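Local coordinates for protein GCN5-related N-acetyltransferase (Anabaena variabilis, PDB 2OZG) that binds coenzyme A and is probably an acetyltransferase of the GNAT family, perhaps acting on the amino groups of aminoglycosides, at residues E309-V314 against K325-V330; V314-L319 against L347-L352; A353-S358 against Q383-E388; M68-G73 against W286-V291. All blocks are in the same frame, centred on the assembly; numbering follows the deposited sequence.

Contacts 1, 2 and 3 lie within the sterol carrier protein domain, whereas contact 4, first along the sequence, belongs to the acetyltransferase part. Contacts 1 and 2 share Val314 and strand 308-315, which lies between strands 324-331 and 345-348 of one mixed sheet; their centres are about 14 Å apart. Helix 349-357 starts in contact 2 and ends in contact 3, whose Phe385 packs on Leu328 of contact 1. The centre of contact 4 lies about 12 Å from that of contact 3 and about 15 Å from that of contact 2. The Arg289-Asp316 salt bridge and the packing of Trp72 on Tyr356 and Thr357 join the sterol carrier protein domain to the acetyltransferase part.

Contact 1: E309-V314 against K325-V330; sequences ELHLEV and KFILSV
Leu310 and Leu312 pair with Leu328 and Phe326 in the antiparallel hairpin formed by strands 308-315 and 324-331. Leu310 N reaches Leu328 O at 2.7 Å and is answered by Leu328 N to Leu310 O; Leu312 N likewise bonds Phe326 O, and Phe326 N returns to Leu312 O. Between these hydrogen-bonded pairs, His311 faces Ile327 in a non-hydrogen-bonded pair. Here the imidazole and the isoleucine lie side by side, pointing the same way, with Ile327 CG1 over the ring centre, 3.9 Å from the centroid of the His311 ring, in a CH-pi contact. The ring's rotation is fixed at both nitrogens: His311 NE2 donates to Glu309 OE1 at 2.9 Å, nearly straight and in the ring plane, while ND1 is hydrogen-bonded to the backbone N of Lys342. Glu309, extended with CG anti to the backbone N (chi1 -162°), crosses Ile327 obliquely.

In the mixed sheet of the sterol carrier protein domain, Glu309, His311, Glu313, Lys325 and Ser329 share this more exposed face with Ile327; their polar ends suit it, while Ile327 supplies an apolar floor for the imidazole. Leu310, Leu312, Phe326 and Leu328 occupy the other face, buried under helices 293-299 and 375-385, where apolar chains belong. Val314 CG2 meets Phe326 CD1 at 4.0 Å, the two side chains crossing at about a right angle. On the polar face Glu313 and Lys325 run alongside one another; Glu313 OE2 stays 4.3 Å from Lys325 NZ, too far for a salt bridge but near enough for probable electrostatic attraction.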
loop_
_atom_site.group_PDB
_atom_site.type_symbol
_atom_site.label_atom_id
_atom_site.label_comp_id
_atom_site.label_asym_id
_atom_site.label_seq_id
_atom_site.Cartn_x
_atom_site.Cartn_y
_atom_site.Cartn_z
ATOM N N GLU A 309 11.815 -47.141 28.923
ATOM C CA GLU A 309 10.757 -46.986 29.877
ATOM C C GLU A 309 10.824 -45.538 30.410
ATOM O O GLU A 309 11.818 -45.139 31.014
ATOM C CB GLU A 309 11.001 -47.973 30.975
ATOM C CG GLU A 309 9.862 -48.282 31.831
ATOM C CD GLU A 309 10.233 -49.386 32.807
ATOM O OE1 GLU A 309 10.785 -49.055 33.875
ATOM O OE2 GLU A 309 9.955 -50.574 32.506
ATOM N N LEU A 310 9.793 -44.755 30.177
ATOM C CA LEU A 310 9.777 -43.387 30.654
ATOM C C LEU A 310 8.782 -43.245 31.795
ATOM O O LEU A 310 7.613 -43.574 31.632
ATOM C CB LEU A 310 9.452 -42.395 29.488
ATOM C CG LEU A 310 9.475 -40.898 29.815
ATOM C CD1 LEU A 310 10.800 -40.446 30.410
ATOM C CD2 LEU A 310 9.175 -40.125 28.576
ATOM N N HIS A 311 9.243 -42.767 32.953
ATOM C CA HIS A 311 8.384 -42.640 34.150
ATOM C C HIS A 311 7.857 -41.214 34.264
ATOM O O HIS A 311 8.554 -40.298 34.682
ATOM C CB HIS A 311 9.129 -43.077 35.426
ATOM C CG HIS A 311 9.429 -44.540 35.501
ATOM N ND1 HIS A 311 9.345 -45.252 36.674
ATOM C CD2 HIS A 311 9.782 -45.433 34.546
ATOM C CE1 HIS A 311 9.673 -46.510 36.448
ATOM N NE2 HIS A 311 9.929 -46.646 35.160
ATOM N N LEU A 312 6.596 -41.053 33.908
ATOM C CA LEU A 312 5.940 -39.743 33.813
ATOM C C LEU A 312 5.147 -39.407 35.049
ATOM O O LEU A 312 4.660 -40.311 35.768
ATOM C CB LEU A 312 4.902 -39.784 32.686
ATOM C CG LEU A 312 5.339 -40.071 31.236
ATOM C CD1 LEU A 312 4.157 -40.531 30.367
ATOM C CD2 LEU A 312 5.936 -38.790 30.662
ATOM N N GLU A 313 5.018 -38.111 35.284
ATOM C CA GLU A 313 4.174 -37.588 36.336
ATOM C C GLU A 313 3.350 -36.480 35.738
ATOM O O GLU A 313 3.847 -35.423 35.406
ATOM C CB GLU A 313 4.971 -37.094 37.528
ATOM C CG GLU A 313 4.089 -36.896 38.753
ATOM C CD GLU A 313 4.907 -36.730 39.985
ATOM O OE1 GLU A 313 5.779 -35.840 39.993
ATOM O OE2 GLU A 313 4.695 -37.507 40.936
ATOM N N VAL A 314 2.057 -36.728 35.619
ATOM C CA VAL A 314 1.199 -35.789 34.918
ATOM C C VAL A 314 0.187 -35.082 35.824
ATOM O O VAL A 314 -0.372 -35.704 36.716
ATOM C CB VAL A 314 0.403 -36.527 33.802
ATOM C CG1 VAL A 314 -0.415 -35.543 32.934
ATOM C CG2 VAL A 314 1.331 -37.372 32.947
ATOM N N LYS A 325 1.025 -40.777 38.212
ATOM C CA LYS A 325 2.254 -41.314 37.660
ATOM C C LYS A 325 1.948 -42.473 36.723
ATOM O O LYS A 325 1.095 -43.270 37.014
ATOM C CB LYS A 325 3.182 -41.770 38.759
ATOM C CG LYS A 325 3.719 -40.658 39.667
ATOM C CD LYS A 325 4.413 -41.354 40.831
ATOM C CE LYS A 325 5.248 -40.432 41.664
ATOM N NZ LYS A 325 5.962 -41.247 42.730
ATOM N N PHE A 326 2.625 -42.492 35.584
ATOM C CA PHE A 326 2.452 -43.479 34.537
ATOM C C PHE A 326 3.858 -43.900 34.044
ATOM O O PHE A 326 4.792 -43.066 33.918
ATOM C CB PHE A 326 1.659 -42.881 33.334
ATOM C CG PHE A 326 0.304 -42.341 33.693
ATOM C CD1 PHE A 326 0.150 -41.011 34.094
ATOM C CD2 PHE A 326 -0.829 -43.160 33.632
ATOM C CE1 PHE A 326 -1.103 -40.512 34.473
ATOM C CE2 PHE A 326 -2.092 -42.659 34.001
ATOM C CZ PHE A 326 -2.229 -41.339 34.422
ATOM N N ILE A 327 4.006 -45.186 33.790
ATOM C CA ILE A 327 5.194 -45.690 33.128
ATOM C C ILE A 327 4.828 -45.978 31.669
ATOM O O ILE A 327 3.944 -46.778 31.387
ATOM C CB ILE A 327 5.719 -46.981 33.758
ATOM C CG1 ILE A 327 5.927 -46.764 35.260
ATOM C CG2 ILE A 327 6.968 -47.410 33.021
ATOM C CD1 ILE A 327 6.296 -48.045 36.063
ATOM N N LEU A 328 5.503 -45.297 30.759
ATOM C CA LEU A 328 5.397 -45.554 29.330
ATOM C C LEU A 328 6.549 -46.479 28.943
ATOM O O LEU A 328 7.717 -46.065 29.025
ATOM C CB LEU A 328 5.585 -44.243 28.574
ATOM C CG LEU A 328 5.585 -44.292 27.077
ATOM C CD1 LEU A 328 4.288 -44.883 26.550
ATOM C CD2 LEU A 328 5.837 -42.886 26.559
ATOM N N SER A 329 6.255 -47.710 28.527
ATOM C CA SER A 329 7.318 -48.643 28.109
ATOM C C SER A 329 7.191 -48.827 26.628
ATOM O O SER A 329 6.146 -49.266 26.138
ATOM C CB SER A 329 7.191 -50.043 28.777
ATOM O OG SER A 329 7.227 -49.893 30.176
ATOM N N VAL A 330 8.238 -48.473 25.907
ATOM C CA VAL A 330 8.253 -48.550 24.434
ATOM C C VAL A 330 9.250 -49.605 23.925
ATOM O O VAL A 330 10.397 -49.706 24.381
ATOM C CB VAL A 330 8.550 -47.138 23.809
ATOM C CG1 VAL A 330 8.566 -47.188 22.288
ATOM C CG2 VAL A 330 7.494 -46.117 24.254
#

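Contact 2: V314-L319 against L347-L352; sequences VQDDLL and LDIKGL
Val314 and Leu347 lie side by side and point the same way, as neighbours in a parallel strand pair of the sterol carrier protein domain; CG2 of Val314 touches CD1 of Leu347 at 3.8 Å. The other methyl, Val314 CG1, meets Ile349 CD1 obliquely at the same spacing. These branched aliphatic chains suit the buried side, where Val293 of helix 293-299 also packs on Ile349 and Leu352. On the other face Gln315 and Asp348 cross, their amide and carboxylate planes 83° apart.

The backbone ladder continues from strand into helix: Gln315 N donates to Leu347 O, and Ile349 N, in the first turn of helix 349-357, donates to Gln315 O at 2.8 Å. Asp348 is the N-cap of that helix. Its CG stands anti to the backbone N (chi1 -178°), and OD2 takes two bonds from opposite faces of the carboxylate plane, one from Lys350 N and one, as a salt bridge, from Lys350 NZ. Aspartate fits because its short acid can accept from this first-turn amide, and its negative charge would probably interact favourably with the positive end of the helix dipole.

Asp316, just past the strand, crosses Ile349 obliquely. Leu318 N bonds its OD1 in an Asx turn, and Leu319 N extends this to an Asx motif from the same face; OD2 forms a salt bridge with Arg289. A water accepts from Asp317 N at 2.8 Å and sits 2.9 Å from Asp348 OD1.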
loop_
_atom_site.group_PDB
_atom_site.type_symbol
_atom_site.label_atom_id
_atom_site.label_comp_id
_atom_site.label_asym_id
_atom_site.label_seq_id
_atom_site.Cartn_x
_atom_site.Cartn_y
_atom_site.Cartn_z
ATOM N N VAL A 314 2.057 -36.728 35.619
ATOM C CA VAL A 314 1.199 -35.789 34.918
ATOM C C VAL A 314 0.187 -35.082 35.824
ATOM O O VAL A 314 -0.372 -35.704 36.716
ATOM C CB VAL A 314 0.403 -36.527 33.802
ATOM C CG1 VAL A 314 -0.415 -35.543 32.934
ATOM C CG2 VAL A 314 1.331 -37.372 32.947
ATOM N N GLN A 315 0.009 -33.780 35.607
ATOM C CA GLN A 315 -1.027 -33.012 36.284
ATOM C C GLN A 315 -2.157 -32.808 35.290
ATOM O O GLN A 315 -1.908 -32.535 34.126
ATOM C CB GLN A 315 -0.547 -31.636 36.788
ATOM C CG GLN A 315 -1.706 -30.826 37.397
ATOM C CD GLN A 315 -1.324 -29.485 38.041
ATOM O OE1 GLN A 315 -0.218 -29.305 38.571
ATOM N NE2 GLN A 315 -2.276 -28.548 38.030
ATOM N N ASP A 316 -3.391 -32.977 35.749
ATOM C CA ASP A 316 -4.599 -32.676 34.938
ATOM C C ASP A 316 -5.644 -32.240 35.947
ATOM O O ASP A 316 -6.195 -33.075 36.695
ATOM C CB ASP A 316 -5.099 -33.882 34.165
ATOM C CG ASP A 316 -6.164 -33.542 33.165
ATOM O OD1 ASP A 316 -6.906 -32.547 33.332
ATOM O OD2 ASP A 316 -6.267 -34.285 32.171
ATOM N N ASP A 317 -5.937 -30.955 35.942
ATOM C CA ASP A 317 -6.868 -30.378 36.887
ATOM C C ASP A 317 -8.347 -30.572 36.479
ATOM O O ASP A 317 -9.239 -30.212 37.245
ATOM C CB ASP A 317 -6.570 -28.882 37.039
ATOM C CG ASP A 317 -6.879 -28.081 35.761
ATOM O OD1 ASP A 317 -6.761 -28.652 34.649
ATOM O OD2 ASP A 317 -7.197 -26.868 35.854
ATOM N N LEU A 318 -8.601 -31.102 35.274
ATOM C CA LEU A 318 -9.966 -31.299 34.768
ATOM C C LEU A 318 -10.393 -32.754 34.800
ATOM O O LEU A 318 -11.463 -33.079 35.286
ATOM C CB LEU A 318 -10.073 -30.791 33.332
ATOM C CG LEU A 318 -11.476 -30.857 32.700
ATOM C CD1 LEU A 318 -12.445 -29.988 33.499
ATOM C CD2 LEU A 318 -11.482 -30.461 31.237
ATOM N N LEU A 319 -9.563 -33.618 34.239
ATOM C CA LEU A 319 -9.849 -35.047 34.137
ATOM C C LEU A 319 -8.940 -35.846 35.073
ATOM O O LEU A 319 -7.836 -36.238 34.718
ATOM C CB LEU A 319 -9.732 -35.495 32.678
ATOM C CG LEU A 319 -10.652 -34.706 31.729
ATOM C CD1 LEU A 319 -10.397 -35.071 30.270
ATOM C CD2 LEU A 319 -12.136 -34.867 32.018
ATOM N N LEU A 347 5.097 -33.034 34.157
ATOM C CA LEU A 347 4.512 -32.043 33.312
ATOM C C LEU A 347 3.007 -31.997 33.502
ATOM O O LEU A 347 2.377 -32.894 34.040
ATOM C CB LEU A 347 4.842 -32.339 31.835
ATOM C CG LEU A 347 4.769 -33.758 31.316
ATOM C CD1 LEU A 347 3.598 -34.544 31.725
ATOM C CD2 LEU A 347 4.869 -33.755 29.788
ATOM N N ASP A 348 2.450 -30.896 33.051
ATOM C CA ASP A 348 1.036 -30.711 33.024
ATOM C C ASP A 348 0.548 -31.389 31.761
ATOM O O ASP A 348 1.311 -31.572 30.815
ATOM C CB ASP A 348 0.761 -29.200 32.918
ATOM C CG ASP A 348 -0.709 -28.886 32.936
ATOM O OD1 ASP A 348 -1.314 -29.101 34.006
ATOM O OD2 ASP A 348 -1.248 -28.444 31.873
ATOM N N ILE A 349 -0.744 -31.693 31.721
ATOM C CA ILE A 349 -1.350 -32.295 30.550
ATOM C C ILE A 349 -1.065 -31.461 29.261
ATOM O O ILE A 349 -0.991 -32.015 28.156
ATOM C CB ILE A 349 -2.870 -32.529 30.829
ATOM C CG1 ILE A 349 -3.446 -33.532 29.855
ATOM C CG2 ILE A 349 -3.695 -31.216 30.805
ATOM C CD1 ILE A 349 -2.915 -34.961 30.112
ATOM N N LYS A 350 -0.831 -30.139 29.406
ATOM C CA LYS A 350 -0.489 -29.285 28.277
ATOM C C LYS A 350 0.879 -29.558 27.732
ATOM O O LYS A 350 1.046 -29.573 26.506
ATOM C CB LYS A 350 -0.598 -27.801 28.566
ATOM C CG LYS A 350 -2.018 -27.395 28.925
ATOM C CD LYS A 350 -2.233 -25.911 29.024
ATOM C CE LYS A 350 -1.362 -25.146 30.032
ATOM N NZ LYS A 350 -1.490 -25.592 31.416
ATOM N N GLY A 351 1.854 -29.765 28.639
ATOM C CA GLY A 351 3.201 -30.092 28.233
ATOM C C GLY A 351 3.206 -31.406 27.466
ATOM O O GLY A 351 3.940 -31.570 26.502
ATOM N N LEU A 352 2.361 -32.342 27.904
ATOM C CA LEU A 352 2.293 -33.672 27.314
ATOM C C LEU A 352 1.772 -33.633 25.916
ATOM O O LEU A 352 2.181 -34.441 25.092
ATOM C CB LEU A 352 1.409 -34.585 28.173
ATOM C CG LEU A 352 1.308 -36.055 27.699
ATOM C CD1 LEU A 352 2.678 -36.667 27.604
ATOM C CD2 LEU A 352 0.440 -36.856 28.589
HETATM O O HOH W 1 -4.078 -29.315 34.745
HETATM O O HOH W 2 -4.465 -28.040 32.103
#

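Contact 3: A353-S358 against Q383-E388; sequences ASLYTS and QIFAGE
Leu355 and Phe385 carry the apolar part of this contact, in which the last turn of helix 349-357 meets the C-terminal part of helix 375-385. Their side chains cross at about a right angle. Leu355 CG lies over one face of the phenyl ring, displaced toward the rim, in a CH-pi contact 3.9 Å from the centroid of the Phe385 ring, and Leu355 CD2 approaches Phe385 CE2 at 3.5 Å. Ile384 CG2 sits over the centre of the opposite face, so a flat ring suits a slot between two aliphatic chains. Phe385 CD1 also comes 3.8 Å from Tyr356 CA.

The polar part belongs to Ser358. With phi of 67° it ends its helix in a Schellman motif and turns its side chain toward the other segment. Ser358 OG donates to Phe385 O at 2.6 Å, nearly along the carbonyl direction, and is also hydrogen-bonded to NE2 of His179. Serine here takes the left-handed conformation usually given to glycine, and in return supplies a hydroxyl donor.

Solvent and another subunit contribute at the edge. One water lies 3.0 Å from Ser358 O and 2.8 Å from Gly387 O, able to donate to either carbonyl, while Glu388 is held by Thr361 and Arg363 of the second subunit.

With its proton committed to Phe385 O, the Ser358 hydroxyl probably accepts from His179, so one small group links the backbone at Phe385 and the turn at Ser358 to His179.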
loop_
_atom_site.group_PDB
_atom_site.type_symbol
_atom_site.label_atom_id
_atom_site.label_comp_id
_atom_site.label_asym_id
_atom_site.label_seq_id
_atom_site.Cartn_x
_atom_site.Cartn_y
_atom_site.Cartn_z
ATOM N N ALA A 353 0.837 -32.712 25.628
ATOM C CA ALA A 353 0.353 -32.546 24.268
ATOM C C ALA A 353 1.474 -32.206 23.268
ATOM O O ALA A 353 1.536 -32.781 22.188
ATOM C CB ALA A 353 -0.673 -31.448 24.221
ATOM N N SER A 354 2.336 -31.250 23.646
ATOM C CA SER A 354 3.379 -30.760 22.754
ATOM C C SER A 354 4.445 -31.829 22.639
ATOM O O SER A 354 5.000 -31.998 21.576
ATOM C CB SER A 354 3.982 -29.482 23.230
ATOM O OG SER A 354 3.022 -28.462 23.467
ATOM N N LEU A 355 4.686 -32.552 23.737
ATOM C CA LEU A 355 5.655 -33.641 23.745
ATOM C C LEU A 355 5.196 -34.768 22.823
ATOM O O LEU A 355 5.962 -35.270 21.990
ATOM C CB LEU A 355 5.793 -34.202 25.163
ATOM C CG LEU A 355 6.772 -35.386 25.338
ATOM C CD1 LEU A 355 8.181 -34.956 25.061
ATOM C CD2 LEU A 355 6.670 -36.019 26.703
ATOM N N TYR A 356 3.924 -35.145 22.981
ATOM C CA TYR A 356 3.294 -36.234 22.218
ATOM C C TYR A 356 3.353 -36.088 20.724
ATOM O O TYR A 356 3.631 -37.031 19.989
ATOM C CB TYR A 356 1.823 -36.319 22.620
ATOM C CG TYR A 356 0.962 -37.440 22.009
ATOM C CD1 TYR A 356 0.333 -37.288 20.811
ATOM C CD2 TYR A 356 0.730 -38.595 22.693
ATOM C CE1 TYR A 356 -0.521 -38.297 20.291
ATOM C CE2 TYR A 356 -0.082 -39.617 22.160
ATOM C CZ TYR A 356 -0.706 -39.446 20.976
ATOM O OH TYR A 356 -1.515 -40.475 20.473
ATOM N N THR A 357 3.098 -34.880 20.250
ATOM C CA THR A 357 3.090 -34.608 18.794
ATOM C C THR A 357 4.422 -34.347 18.125
ATOM O O THR A 357 4.487 -34.263 16.885
ATOM C CB THR A 357 2.230 -33.350 18.520
ATOM O OG1 THR A 357 2.847 -32.221 19.135
ATOM C CG2 THR A 357 0.850 -33.561 19.040
ATOM N N SER A 358 5.483 -34.233 18.914
ATOM C CA SER A 358 6.807 -33.895 18.413
ATOM C C SER A 358 6.916 -32.496 17.862
ATOM O O SER A 358 7.818 -32.209 17.098
ATOM C CB SER A 358 7.298 -34.873 17.309
ATOM O OG SER A 358 6.877 -36.148 17.631
ATOM N N GLN A 383 14.158 -39.916 22.544
ATOM C CA GLN A 383 14.178 -41.085 21.687
ATOM C C GLN A 383 12.747 -41.534 21.343
ATOM O O GLN A 383 12.432 -41.832 20.176
ATOM C CB GLN A 383 14.912 -42.233 22.406
ATOM C CG GLN A 383 16.420 -41.964 22.621
ATOM C CD GLN A 383 17.072 -42.971 23.533
ATOM O OE1 GLN A 383 16.387 -43.632 24.318
ATOM N NE2 GLN A 383 18.401 -43.065 23.479
ATOM N N ILE A 384 11.889 -41.567 22.364
ATOM C CA ILE A 384 10.475 -42.003 22.208
ATOM C C ILE A 384 9.645 -41.126 21.282
ATOM O O ILE A 384 8.894 -41.635 20.412
ATOM C CB ILE A 384 9.779 -42.089 23.599
ATOM C CG1 ILE A 384 10.398 -43.213 24.427
ATOM C CG2 ILE A 384 8.273 -42.351 23.517
ATOM C CD1 ILE A 384 9.998 -43.226 25.893
ATOM N N PHE A 385 9.740 -39.812 21.483
ATOM C CA PHE A 385 8.817 -38.892 20.786
ATOM C C PHE A 385 9.353 -38.220 19.543
ATOM O O PHE A 385 8.656 -37.415 18.960
ATOM C CB PHE A 385 8.271 -37.830 21.762
ATOM C CG PHE A 385 7.411 -38.427 22.860
ATOM C CD1 PHE A 385 6.095 -38.830 22.580
ATOM C CD2 PHE A 385 7.898 -38.557 24.150
ATOM C CE1 PHE A 385 5.315 -39.432 23.568
ATOM C CE2 PHE A 385 7.115 -39.172 25.169
ATOM C CZ PHE A 385 5.833 -39.591 24.862
ATOM N N ALA A 386 10.549 -38.596 19.119
ATOM C CA ALA A 386 11.206 -37.995 17.937
ATOM C C ALA A 386 10.373 -38.296 16.718
ATOM O O ALA A 386 9.778 -39.366 16.626
ATOM C CB ALA A 386 12.599 -38.578 17.765
ATOM N N GLY A 387 10.325 -37.356 15.785
ATOM C CA GLY A 387 9.524 -37.547 14.612
ATOM C C GLY A 387 9.484 -36.311 13.738
ATOM O O GLY A 387 9.962 -35.252 14.113
ATOM N N GLU A 388 8.935 -36.468 12.557
ATOM C CA GLU A 388 8.804 -35.380 11.629
ATOM C C GLU A 388 7.877 -34.331 12.281
ATOM O O GLU A 388 6.939 -34.682 13.014
ATOM C CB GLU A 388 8.278 -35.882 10.270
ATOM C CG GLU A 388 9.251 -36.847 9.528
ATOM C CD GLU A 388 8.805 -37.213 8.098
ATOM O OE1 GLU A 388 7.763 -36.667 7.681
ATOM O OE2 GLU A 388 9.502 -38.016 7.402
HETATM O O HOH W 3 9.754 -32.610 14.881
#

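Contact 4: M68-G73 against W286-V291; sequences MGQWWG and WMLRIV
The indoles of Trp72 and Trp286 meet tip to tip, with Trp72 CZ2 at the edge of the Trp286 ring and in its plane; the closest atoms are Trp72 CH2 and Trp286 CH2, at 3.6 Å. Further round, Trp72 meets Tyr356 and His179 edge to face, and Trp286 contacts the ring of Tyr119. Large flat side chains suit this place because they must bridge segments 68-72 and 286-290, whose axes come no closer than 12.2 Å.

Gln70, extended and with CG anti to the backbone N (chi1 -159°), also points its tip at Trp286: Gln70 NE2 comes 3.4 Å from Trp286 CH2, with amide and ring planes 40° apart. Its polar ends are satisfied nearby, since NE2 bonds to the carbonyl of Gly180, while Gln70 OE1 accepts from Trp72 NE1 at 2.8 Å in a bent bond (130° at the hydrogen), the donor above the amide plane. Leu288 completes the patch by sliding past Trp72 in the opposite direction, Leu288 CD1 lying 3.9 Å from Trp72 CZ2 and equally far from Gln70 OE1.

All four side chains are buried. Strands 58-72 and 279-290 are not direct neighbours: strand 75-87 and then 115-118 lie between them in the pairing. Strand 279-290, from the second acetyltransferase region, pairs with 115-118 of the first; two GNAT regions followed by a sterol carrier protein domain resemble Eis-type enzymes.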
loop_
_atom_site.group_PDB
_atom_site.type_symbol
_atom_site.label_atom_id
_atom_site.label_comp_id
_atom_site.label_asym_id
_atom_site.label_seq_id
_atom_site.Cartn_x
_atom_site.Cartn_y
_atom_site.Cartn_z
HETATM N N MSE A 68 -13.220 -38.432 14.514
HETATM C CA MSE A 68 -12.462 -38.959 13.398
HETATM C C MSE A 68 -11.168 -39.592 13.886
HETATM O O MSE A 68 -11.170 -40.313 14.859
HETATM C CB MSE A 68 -12.228 -37.823 12.394
HETATM C CG MSE A 68 -11.534 -36.642 12.961
HETATM SE SE MSE A 68 -11.079 -35.275 11.675
HETATM C CE MSE A 68 -11.375 -33.743 12.809
ATOM N N GLY A 69 -10.077 -39.393 13.173
ATOM C CA GLY A 69 -8.813 -39.952 13.576
ATOM C C GLY A 69 -7.702 -39.028 13.174
ATOM O O GLY A 69 -7.891 -38.113 12.340
ATOM N N GLN A 70 -6.534 -39.295 13.749
ATOM C CA GLN A 70 -5.327 -38.535 13.444
ATOM C C GLN A 70 -4.157 -39.522 13.393
ATOM O O GLN A 70 -4.046 -40.394 14.259
ATOM C CB GLN A 70 -5.058 -37.478 14.519
ATOM C CG GLN A 70 -4.178 -36.385 14.025
ATOM C CD GLN A 70 -4.124 -35.201 14.890
ATOM O OE1 GLN A 70 -4.337 -35.287 16.101
ATOM N NE2 GLN A 70 -3.700 -34.053 14.300
ATOM N N TRP A 71 -3.291 -39.367 12.390
ATOM C CA TRP A 71 -2.152 -40.267 12.230
ATOM C C TRP A 71 -0.889 -39.814 13.010
ATOM O O TRP A 71 -0.285 -38.813 12.652
ATOM C CB TRP A 71 -1.868 -40.460 10.749
ATOM C CG TRP A 71 -3.002 -41.096 9.998
ATOM C CD1 TRP A 71 -3.992 -40.428 9.320
ATOM C CD2 TRP A 71 -3.286 -42.494 9.826
ATOM N NE1 TRP A 71 -4.856 -41.303 8.766
ATOM C CE2 TRP A 71 -4.462 -42.581 9.055
ATOM C CE3 TRP A 71 -2.657 -43.674 10.222
ATOM C CZ2 TRP A 71 -5.014 -43.817 8.651
ATOM C CZ3 TRP A 71 -3.234 -44.878 9.885
ATOM C CH2 TRP A 71 -4.378 -44.950 9.099
ATOM N N TRP A 72 -0.505 -40.558 14.060
ATOM C CA TRP A 72 0.672 -40.239 14.885
ATOM C C TRP A 72 1.585 -41.468 14.858
ATOM O O TRP A 72 1.164 -42.571 15.243
ATOM C CB TRP A 72 0.270 -39.905 16.347
ATOM C CG TRP A 72 -0.603 -38.647 16.479
ATOM C CD1 TRP A 72 -1.976 -38.571 16.696
ATOM C CD2 TRP A 72 -0.153 -37.310 16.265
ATOM N NE1 TRP A 72 -2.362 -37.232 16.729
ATOM C CE2 TRP A 72 -1.252 -36.456 16.449
ATOM C CE3 TRP A 72 1.123 -36.750 16.014
ATOM C CZ2 TRP A 72 -1.128 -35.081 16.338
ATOM C CZ3 TRP A 72 1.238 -35.422 15.864
ATOM C CH2 TRP A 72 0.130 -34.585 16.028
ATOM N N GLY A 73 2.811 -41.262 14.415
ATOM C CA GLY A 73 3.789 -42.292 14.270
ATOM C C GLY A 73 3.252 -43.423 13.388
ATOM O O GLY A 73 3.575 -44.572 13.595
ATOM N N TRP A 286 -2.298 -25.412 15.460
ATOM C CA TRP A 286 -3.419 -26.031 16.061
ATOM C C TRP A 286 -3.040 -26.624 17.410
ATOM O O TRP A 286 -1.847 -26.861 17.717
ATOM C CB TRP A 286 -4.068 -27.060 15.134
ATOM C CG TRP A 286 -3.167 -27.872 14.303
ATOM C CD1 TRP A 286 -2.735 -27.573 13.032
ATOM C CD2 TRP A 286 -2.629 -29.153 14.610
ATOM N NE1 TRP A 286 -1.933 -28.588 12.560
ATOM C CE2 TRP A 286 -1.911 -29.594 13.473
ATOM C CE3 TRP A 286 -2.682 -29.989 15.742
ATOM C CZ2 TRP A 286 -1.257 -30.827 13.431
ATOM C CZ3 TRP A 286 -2.059 -31.204 15.688
ATOM C CH2 TRP A 286 -1.344 -31.615 14.533
HETATM N N MSE A 287 -4.069 -26.910 18.199
HETATM C CA MSE A 287 -3.867 -27.375 19.522
HETATM C C MSE A 287 -4.423 -28.720 19.723
HETATM O O MSE A 287 -5.385 -29.117 19.057
HETATM C CB MSE A 287 -4.545 -26.413 20.453
HETATM C CG MSE A 287 -3.922 -25.034 20.529
HETATM SE SE MSE A 287 -4.774 -23.908 21.917
HETATM C CE MSE A 287 -3.152 -23.163 22.798
ATOM N N LEU A 288 -3.877 -29.411 20.708
ATOM C CA LEU A 288 -4.300 -30.785 21.052
ATOM C C LEU A 288 -4.529 -30.929 22.554
ATOM O O LEU A 288 -3.807 -30.352 23.360
ATOM C CB LEU A 288 -3.191 -31.773 20.618
ATOM C CG LEU A 288 -3.517 -33.281 20.779
ATOM C CD1 LEU A 288 -3.156 -34.153 19.588
ATOM C CD2 LEU A 288 -2.892 -33.839 22.084
ATOM N N ARG A 289 -5.546 -31.706 22.914
ATOM C CA ARG A 289 -5.812 -32.024 24.276
ATOM C C ARG A 289 -5.620 -33.527 24.432
ATOM O O ARG A 289 -6.203 -34.332 23.673
ATOM C CB ARG A 289 -7.253 -31.635 24.653
ATOM C CG ARG A 289 -7.399 -31.105 26.137
ATOM C CD ARG A 289 -7.233 -32.130 27.228
ATOM N NE ARG A 289 -7.448 -31.480 28.525
ATOM C CZ ARG A 289 -7.360 -32.091 29.693
ATOM N NH1 ARG A 289 -7.044 -33.384 29.759
ATOM N NH2 ARG A 289 -7.530 -31.401 30.802
ATOM N N ILE A 290 -4.775 -33.919 25.370
ATOM C CA ILE A 290 -4.685 -35.338 25.753
ATOM C C ILE A 290 -5.868 -35.604 26.663
ATOM O O ILE A 290 -5.899 -35.170 27.807
ATOM C CB ILE A 290 -3.378 -35.637 26.485
ATOM C CG1 ILE A 290 -2.179 -35.269 25.593
ATOM C CG2 ILE A 290 -3.361 -37.095 27.011
ATOM C CD1 ILE A 290 -1.775 -36.272 24.517
ATOM N N VAL A 291 -6.871 -36.283 26.129
ATOM C CA VAL A 291 -8.080 -36.572 26.876
ATOM C C VAL A 291 -7.900 -37.785 27.824
ATOM O O VAL A 291 -8.383 -37.786 28.979
ATOM C CB VAL A 291 -9.259 -36.808 25.920
ATOM C CG1 VAL A 291 -10.534 -37.178 26.698
ATOM C CG2 VAL A 291 -9.497 -35.569 25.043
#